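Local coordinates for protein glutathione s-transferase S2 (Nilaparvata lugens, PDB 5H5L) that binds glutathione and probably conjugates it to electrophilic substrates, as a sigma-class glutathione transferase also named prostaglandin D synthase, at residues 64-78 with 146-158. Numbering follows the deposited sequence.
Sequences STAIARYLGKKAGLA and NGKLSWGDIYFIS. With GSH (glutathione), chain E.
Helices 64-75 and 151-158 cross at 137° between their N-to-C directions, 9.6 Å between the axes at closest approach, with Gly72 CA 4.9 Å from Trp151 CA. Trp151 is a knob in the hole formed by Thr65, Ala68, Arg69 and Gly72. Its CG lies between the backbone N and carbonyl carbon (chi1 68°), which lays the indole along helix 64-75, one face over Arg69 CA, 3.8 Å from the five-membered ring centroid. Gly72, without a side chain, lets Trp151 CB come within 3.7 Å of its CA. An alanine in place of Trp151 would probably open a gap over this helix and leave Arg69 CA without the ring it lies against. Past the Schellman motif at Gly76, Leu77 O accepts from Trp151 N (2.8 Å), while Ser150 and Asp153 form a capping box at the helix start. Tyr155 OH donates to Ser64 OG (2.8 Å), which donates to glutathione O11 (2.7 Å), hydrogen bonds linking the C-terminal domain to the ligand. Helix 82-106 flanks the interface, Asn96 bonding Thr65 and Asp89 pairing with Arg69, which also bridges to Asp89 of the second subunit; helix 15-25 packs against Leu77, Ile154 and Tyr155.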
# COMPACT_ATOMS: atom_id res chain seq x y z
N SER B 64 -5.13 -6.37 2.64
CA SER B 64 -4.55 -6.84 3.90
C SER B 64 -4.00 -5.69 4.73
O SER B 64 -4.19 -5.66 5.95
CB SER B 64 -3.45 -7.86 3.62
OG SER B 64 -2.36 -7.27 2.92
N THR B 65 -3.33 -4.74 4.08
CA THR B 65 -2.75 -3.62 4.83
C THR B 65 -3.84 -2.72 5.42
O THR B 65 -3.77 -2.35 6.59
CB THR B 65 -1.81 -2.79 3.95
OG1 THR B 65 -0.78 -3.63 3.39
CG2 THR B 65 -1.11 -1.72 4.75
N ALA B 66 -4.85 -2.35 4.60
CA ALA B 66 -5.92 -1.49 5.10
C ALA B 66 -6.62 -2.14 6.29
O ALA B 66 -6.97 -1.46 7.28
CB ALA B 66 -6.94 -1.21 3.99
N ILE B 67 -6.87 -3.44 6.18
CA ILE B 67 -7.58 -4.15 7.24
C ILE B 67 -6.70 -4.26 8.49
O ILE B 67 -7.17 -4.03 9.61
CB ILE B 67 -7.99 -5.54 6.74
CG1 ILE B 67 -9.02 -5.42 5.61
CG2 ILE B 67 -8.49 -6.42 7.92
CD1 ILE B 67 -9.28 -6.69 4.83
N ALA B 68 -5.42 -4.57 8.31
CA ALA B 68 -4.51 -4.66 9.45
C ALA B 68 -4.46 -3.35 10.24
O ALA B 68 -4.47 -3.35 11.48
CB ALA B 68 -3.12 -5.06 8.97
N ARG B 69 -4.42 -2.21 9.52
CA ARG B 69 -4.39 -0.90 10.17
C ARG B 69 -5.68 -0.65 10.94
O ARG B 69 -5.66 -0.13 12.06
CB ARG B 69 -4.17 0.20 9.11
CG ARG B 69 -4.01 1.64 9.70
CD ARG B 69 -3.89 2.75 8.59
NE ARG B 69 -2.70 2.51 7.76
CZ ARG B 69 -2.73 2.00 6.53
NH1 ARG B 69 -3.90 1.72 5.94
NH2 ARG B 69 -1.59 1.77 5.89
N TYR B 70 -6.81 -0.99 10.32
CA TYR B 70 -8.11 -0.86 10.97
C TYR B 70 -8.17 -1.66 12.26
O TYR B 70 -8.46 -1.11 13.34
CB TYR B 70 -9.19 -1.33 9.99
CG TYR B 70 -10.58 -1.50 10.58
CD1 TYR B 70 -11.35 -0.38 10.89
CD2 TYR B 70 -11.14 -2.76 10.79
CE1 TYR B 70 -12.63 -0.51 11.40
CE2 TYR B 70 -12.42 -2.88 11.32
CZ TYR B 70 -13.16 -1.75 11.61
OH TYR B 70 -14.42 -1.80 12.10
N LEU B 71 -7.84 -2.95 12.19
CA LEU B 71 -7.76 -3.76 13.42
C LEU B 71 -6.69 -3.24 14.38
O LEU B 71 -6.89 -3.25 15.60
CB LEU B 71 -7.50 -5.19 13.07
CG LEU B 71 -8.55 -5.75 12.13
CD1 LEU B 71 -8.16 -7.12 11.69
CD2 LEU B 71 -9.90 -5.79 12.82
N GLY B 72 -5.61 -2.68 13.86
CA GLY B 72 -4.61 -2.09 14.73
C GLY B 72 -5.18 -0.94 15.53
O GLY B 72 -4.88 -0.81 16.73
N LYS B 73 -5.98 -0.09 14.89
CA LYS B 73 -6.66 0.98 15.62
C LYS B 73 -7.56 0.39 16.69
O LYS B 73 -7.57 0.85 17.82
CB LYS B 73 -7.53 1.85 14.71
CG LYS B 73 -6.82 2.76 13.73
CD LYS B 73 -6.27 3.96 14.44
CE LYS B 73 -5.45 4.82 13.46
NZ LYS B 73 -4.74 5.93 14.18
N LYS B 74 -8.34 -0.63 16.32
CA LYS B 74 -9.22 -1.26 17.30
C LYS B 74 -8.43 -1.86 18.44
O LYS B 74 -8.93 -1.90 19.57
CB LYS B 74 -10.09 -2.33 16.65
CG LYS B 74 -11.08 -1.78 15.61
CD LYS B 74 -12.36 -2.54 15.48
CE LYS B 74 -13.50 -1.74 16.08
NZ LYS B 74 -14.03 -0.69 15.14
N ALA B 75 -7.20 -2.31 18.18
CA ALA B 75 -6.38 -3.02 19.17
C ALA B 75 -5.55 -2.09 20.02
O ALA B 75 -4.86 -2.57 20.93
CB ALA B 75 -5.46 -4.02 18.48
N GLY B 76 -5.57 -0.80 19.76
CA GLY B 76 -4.62 0.10 20.40
C GLY B 76 -3.18 -0.07 19.98
O GLY B 76 -2.27 0.21 20.76
N LEU B 77 -2.95 -0.56 18.76
CA LEU B 77 -1.61 -0.76 18.22
C LEU B 77 -1.34 0.14 17.02
O LEU B 77 -0.69 -0.27 16.06
CB LEU B 77 -1.43 -2.21 17.82
CG LEU B 77 -1.52 -3.25 18.94
CD1 LEU B 77 -1.21 -4.57 18.32
CD2 LEU B 77 -0.57 -2.96 20.11
N ALA B 78 -1.84 1.37 17.07
CA ALA B 78 -1.55 2.37 16.04
C ALA B 78 -0.85 3.57 16.68
O ALA B 78 -0.34 3.45 17.79
CB ALA B 78 -2.82 2.82 15.31
N ASN B 146 8.21 4.11 16.26
CA ASN B 146 7.81 4.86 17.45
C ASN B 146 8.24 4.20 18.77
O ASN B 146 7.69 4.50 19.84
CB ASN B 146 6.30 5.09 17.48
CG ASN B 146 5.76 5.72 16.21
OD1 ASN B 146 6.25 6.76 15.75
ND2 ASN B 146 4.72 5.12 15.65
N GLY B 147 9.19 3.28 18.74
CA GLY B 147 9.60 2.64 19.97
C GLY B 147 8.52 1.86 20.67
O GLY B 147 8.63 1.64 21.87
N LYS B 148 7.47 1.43 19.97
CA LYS B 148 6.44 0.64 20.63
C LYS B 148 5.75 -0.27 19.62
O LYS B 148 5.78 -0.03 18.41
CB LYS B 148 5.40 1.52 21.35
CG LYS B 148 4.66 2.52 20.46
CD LYS B 148 3.81 3.54 21.27
CE LYS B 148 3.13 4.54 20.35
NZ LYS B 148 2.42 5.70 20.97
N LEU B 149 5.14 -1.33 20.15
CA LEU B 149 4.46 -2.34 19.34
C LEU B 149 3.36 -1.70 18.49
O LEU B 149 2.55 -0.91 18.99
CB LEU B 149 3.85 -3.41 20.24
CG LEU B 149 3.20 -4.58 19.48
CD1 LEU B 149 4.26 -5.49 18.89
CD2 LEU B 149 2.31 -5.38 20.37
N SER B 150 3.32 -2.06 17.21
CA SER B 150 2.28 -1.58 16.32
C SER B 150 1.70 -2.72 15.50
O SER B 150 2.25 -3.83 15.46
CB SER B 150 2.81 -0.48 15.39
OG SER B 150 3.69 -0.98 14.39
N TRP B 151 0.57 -2.44 14.83
CA TRP B 151 0.03 -3.39 13.85
C TRP B 151 1.06 -3.64 12.76
O TRP B 151 1.09 -4.73 12.18
CB TRP B 151 -1.29 -2.85 13.24
CG TRP B 151 -1.10 -1.64 12.37
CD1 TRP B 151 -1.16 -0.33 12.77
CD2 TRP B 151 -0.80 -1.62 10.98
NE1 TRP B 151 -0.93 0.50 11.71
CE2 TRP B 151 -0.70 -0.27 10.60
CE3 TRP B 151 -0.59 -2.62 10.01
CZ2 TRP B 151 -0.42 0.11 9.31
CZ3 TRP B 151 -0.30 -2.24 8.73
CH2 TRP B 151 -0.20 -0.89 8.38
N GLY B 152 1.92 -2.67 12.51
CA GLY B 152 2.97 -2.87 11.55
C GLY B 152 3.90 -4.02 11.92
O GLY B 152 4.29 -4.82 11.06
N ASP B 153 4.30 -4.09 13.19
CA ASP B 153 5.14 -5.21 13.63
C ASP B 153 4.46 -6.55 13.37
O ASP B 153 5.09 -7.51 12.92
CB ASP B 153 5.44 -5.07 15.13
CG ASP B 153 6.16 -3.78 15.48
OD1 ASP B 153 7.20 -3.49 14.84
OD2 ASP B 153 5.66 -3.03 16.35
N ILE B 154 3.17 -6.62 13.64
CA ILE B 154 2.45 -7.86 13.46
C ILE B 154 2.32 -8.22 11.99
O ILE B 154 2.50 -9.37 11.61
CB ILE B 154 1.10 -7.72 14.19
CG1 ILE B 154 1.41 -7.69 15.70
CG2 ILE B 154 0.18 -8.87 13.87
CD1 ILE B 154 0.23 -7.32 16.57
N TYR B 155 2.05 -7.24 11.14
CA TYR B 155 1.99 -7.49 9.71
C TYR B 155 3.34 -7.97 9.20
O TYR B 155 3.43 -8.96 8.47
CB TYR B 155 1.53 -6.20 9.03
CG TYR B 155 1.20 -6.30 7.56
CD1 TYR B 155 -0.11 -6.48 7.15
CD2 TYR B 155 2.19 -6.14 6.59
CE1 TYR B 155 -0.44 -6.52 5.80
CE2 TYR B 155 1.87 -6.19 5.25
CZ TYR B 155 0.54 -6.39 4.87
OH TYR B 155 0.22 -6.45 3.54
N PHE B 156 4.40 -7.27 9.59
CA PHE B 156 5.76 -7.56 9.13
C PHE B 156 6.18 -8.99 9.50
O PHE B 156 6.59 -9.79 8.64
CB PHE B 156 6.65 -6.49 9.76
CG PHE B 156 8.13 -6.57 9.46
CD1 PHE B 156 8.62 -6.43 8.17
CD2 PHE B 156 9.03 -6.66 10.50
CE1 PHE B 156 10.02 -6.46 7.94
CE2 PHE B 156 10.39 -6.66 10.26
CZ PHE B 156 10.87 -6.57 9.00
N ILE B 157 6.05 -9.34 10.77
CA ILE B 157 6.49 -10.65 11.28
C ILE B 157 5.64 -11.79 10.74
O ILE B 157 6.16 -12.85 10.37
CB ILE B 157 6.51 -10.64 12.82
CG1 ILE B 157 7.52 -9.65 13.36
CG2 ILE B 157 6.91 -12.02 13.36
CD1 ILE B 157 8.90 -9.78 12.73
N SER B 158 4.32 -11.59 10.64
CA SER B 158 3.49 -12.67 10.13
C SER B 158 3.87 -13.01 8.70
O SER B 158 3.91 -14.19 8.32
CB SER B 158 2.00 -12.31 10.23
OG SER B 158 1.70 -11.27 9.33
N1 GSH E . -2.93 -5.82 -2.25
CA1 GSH E . -3.68 -7.03 -1.94
C1 GSH E . -3.65 -7.26 -0.42
O11 GSH E . -2.65 -6.84 0.26
O12 GSH E . -4.59 -7.87 0.18
CB1 GSH E . -2.99 -8.25 -2.61
CG1 GSH E . -3.93 -9.44 -2.47
CD1 GSH E . -3.35 -10.64 -3.28
OE1 GSH E . -2.38 -10.54 -3.94
N2 GSH E . -4.05 -11.93 -3.19
CA2 GSH E . -3.50 -13.07 -3.91
C2 GSH E . -4.61 -13.69 -4.75
O2 GSH E . -5.74 -13.51 -4.47
CB2 GSH E . -3.06 -14.09 -2.88
SG2 GSH E . -1.83 -13.40 -1.79
N3 GSH E . -4.24 -14.55 -5.86
CA3 GSH E . -5.28 -15.19 -6.66
C3 GSH E . -5.47 -14.46 -7.97
O31 GSH E . -4.83 -13.41 -8.22
O32 GSH E . -6.28 -14.93 -8.78
O HOH W 1 1.80 1.66 18.24